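Local atomic coordinates of tannase (Lactobacillus plantarum, PDB entry 4J0G), a protein that probably hydrolyses the galloyl ester bonds of tannins to release gallic acid, as an esterase of the alpha/beta-hydrolase superfamily. Residues V296-L301 with V328-L333. Numbering follows the deposited sequence.
Sequences VVRQLL and VTDLDL
Leu301 and the aliphatic part of Arg298 pack helix 292-310 against Leu331, at the end of the second strand of a beta-hairpin (321-324 with 327-331), and Leu333, which starts the next helix after the N-cap Asp332; the hairpin is separate from the nine-stranded alpha/beta-hydrolase sheet. The helix and strand segment axes approach to 8.4 Å, their N-to-C directions 139° apart. Among the apolar contacts, Leu331 CD2 meets Leu301 CB at 3.9 Å, while Leu301 CD1 reaches Leu333 CD2 at 3.8 Å, these two side chains crossing at about a right angle. Ile302 and Phe321 also touch Leu331. Arg298, its CG anti to the backbone N (chi1 -171°), extends over Leu331, the two side chains running antiparallel; CG lies 3.9 Å from Leu331 CB and CD touches Leu331 O at 3.2 Å. The polar contribution is looser: Arg298 NE is 4.3 Å from Asp330 OD1, at which no N-H points, whereas Arg298 NH2 forms a salt bridge with Asp295. With an alanine in place of Arg298, Leu331 would probably lose its methylene cover and Asp295 its charged mate. Thr329 and Asp330 form a classic beta bulge opposite Val322, and Asp330 OD1 accepts a 2.7 Å hydrogen bond from Leu331 N, on the anti side and 26° out of the carboxylate plane.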
loop_
_atom_site.group_PDB
_atom_site.type_symbol
_atom_site.label_atom_id
_atom_site.label_comp_id
_atom_site.label_asym_id
_atom_site.label_seq_id
_atom_site.Cartn_x
_atom_site.Cartn_y
_atom_site.Cartn_z
ATOM N N VAL A 296 -13.041 -4.307 18.375
ATOM C CA VAL A 296 -13.267 -4.083 16.953
ATOM C C VAL A 296 -12.370 -4.966 16.087
ATOM O O VAL A 296 -12.824 -5.567 15.114
ATOM C CB VAL A 296 -13.094 -2.607 16.581
ATOM C CG1 VAL A 296 -12.982 -2.445 15.077
ATOM C CG2 VAL A 296 -14.255 -1.790 17.125
ATOM N N VAL A 297 -11.090 -5.026 16.441
ATOM C CA VAL A 297 -10.141 -5.887 15.747
ATOM C C VAL A 297 -10.651 -7.321 15.792
ATOM O O VAL A 297 -10.668 -8.021 14.779
ATOM C CB VAL A 297 -8.726 -5.792 16.340
ATOM C CG1 VAL A 297 -7.771 -6.725 15.599
ATOM C CG2 VAL A 297 -8.228 -4.348 16.280
ATOM N N ARG A 298 -11.061 -7.760 16.976
ATOM C CA ARG A 298 -11.586 -9.111 17.137
ATOM C C ARG A 298 -12.802 -9.362 16.233
ATOM O O ARG A 298 -12.899 -10.404 15.586
ATOM C CB ARG A 298 -11.964 -9.365 18.593
ATOM C CG ARG A 298 -12.320 -10.816 18.881
ATOM C CD ARG A 298 -12.419 -11.062 20.365
ATOM N NE ARG A 298 -13.166 -9.995 21.012
ATOM C CZ ARG A 298 -12.768 -9.382 22.119
ATOM N NH1 ARG A 298 -11.629 -9.736 22.696
ATOM N NH2 ARG A 298 -13.511 -8.421 22.647
ATOM N N GLN A 299 -13.732 -8.411 16.191
ATOM C CA GLN A 299 -14.934 -8.579 15.381
ATOM C C GLN A 299 -14.643 -8.717 13.890
ATOM O O GLN A 299 -15.300 -9.493 13.194
ATOM C CB GLN A 299 -15.940 -7.453 15.624
ATOM C CG GLN A 299 -16.829 -7.693 16.829
ATOM C CD GLN A 299 -17.240 -6.408 17.517
ATOM O OE1 GLN A 299 -16.402 -5.698 18.079
ATOM N NE2 GLN A 299 -18.535 -6.103 17.485
ATOM N N LEU A 300 -13.650 -7.983 13.402
ATOM C CA LEU A 300 -13.294 -8.073 11.996
ATOM C C LEU A 300 -12.725 -9.458 11.701
ATOM O O LEU A 300 -12.952 -10.004 10.625
ATOM C CB LEU A 300 -12.331 -6.957 11.589
ATOM C CG LEU A 300 -13.040 -5.611 11.400
ATOM C CD1 LEU A 300 -12.057 -4.451 11.482
ATOM C CD2 LEU A 300 -13.807 -5.574 10.091
ATOM N N LEU A 301 -11.965 -10.011 12.643
ATOM C CA LEU A 301 -11.423 -11.361 12.490
ATOM C C LEU A 301 -12.520 -12.425 12.619
ATOM O O LEU A 301 -12.475 -13.457 11.949
ATOM C CB LEU A 301 -10.330 -11.613 13.530
ATOM C CG LEU A 301 -9.008 -10.874 13.312
ATOM C CD1 LEU A 301 -8.093 -10.972 14.514
ATOM C CD2 LEU A 301 -8.324 -11.402 12.070
ATOM N N VAL A 328 -19.731 -18.331 14.029
ATOM C CA VAL A 328 -18.586 -18.005 14.871
ATOM C C VAL A 328 -19.046 -16.918 15.834
ATOM O O VAL A 328 -19.267 -15.774 15.435
ATOM C CB VAL A 328 -17.446 -17.409 14.011
ATOM C CG1 VAL A 328 -16.197 -17.200 14.835
ATOM C CG2 VAL A 328 -17.150 -18.296 12.809
ATOM N N THR A 329 -19.199 -17.279 17.106
ATOM C CA THR A 329 -19.807 -16.369 18.081
ATOM C C THR A 329 -18.787 -15.570 18.878
ATOM O O THR A 329 -19.111 -14.532 19.456
ATOM C CB THR A 329 -20.778 -17.094 19.036
ATOM O OG1 THR A 329 -20.137 -18.249 19.590
ATOM C CG2 THR A 329 -22.041 -17.515 18.298
ATOM N N ASP A 330 -17.555 -16.066 18.919
ATOM C CA ASP A 330 -16.506 -15.399 19.674
ATOM C C ASP A 330 -15.118 -15.842 19.225
ATOM O O ASP A 330 -14.974 -16.741 18.398
ATOM C CB ASP A 330 -16.693 -15.620 21.171
ATOM C CG ASP A 330 -16.298 -14.406 21.988
ATOM O OD1 ASP A 330 -15.498 -13.587 21.495
ATOM O OD2 ASP A 330 -16.800 -14.263 23.120
ATOM N N LEU A 331 -14.101 -15.195 19.784
ATOM C CA LEU A 331 -12.715 -15.467 19.438
ATOM C C LEU A 331 -11.771 -15.187 20.616
ATOM O O LEU A 331 -11.836 -14.115 21.218
ATOM C CB LEU A 331 -12.298 -14.630 18.227
ATOM C CG LEU A 331 -10.798 -14.622 17.934
ATOM C CD1 LEU A 331 -10.319 -16.043 17.623
ATOM C CD2 LEU A 331 -10.497 -13.684 16.781
ATOM N N ASP A 332 -10.913 -16.144 20.960
ATOM C CA ASP A 332 -9.840 -15.859 21.907
ATOM C C ASP A 332 -8.683 -15.253 21.125
ATOM O O ASP A 332 -7.880 -15.963 20.519
ATOM C CB ASP A 332 -9.362 -17.144 22.579
ATOM C CG ASP A 332 -8.246 -16.900 23.577
ATOM O OD1 ASP A 332 -7.569 -15.854 23.468
ATOM O OD2 ASP A 332 -8.028 -17.756 24.458
ATOM N N LEU A 333 -8.588 -13.931 21.181
ATOM C CA LEU A 333 -7.627 -13.196 20.371
ATOM C C LEU A 333 -6.179 -13.606 20.665
ATOM O O LEU A 333 -5.381 -13.774 19.751
ATOM C CB LEU A 333 -7.853 -11.697 20.604
ATOM C CG LEU A 333 -8.020 -10.722 19.426
ATOM C CD1 LEU A 333 -7.805 -9.252 19.813
ATOM C CD2 LEU A 333 -7.205 -11.116 18.204
#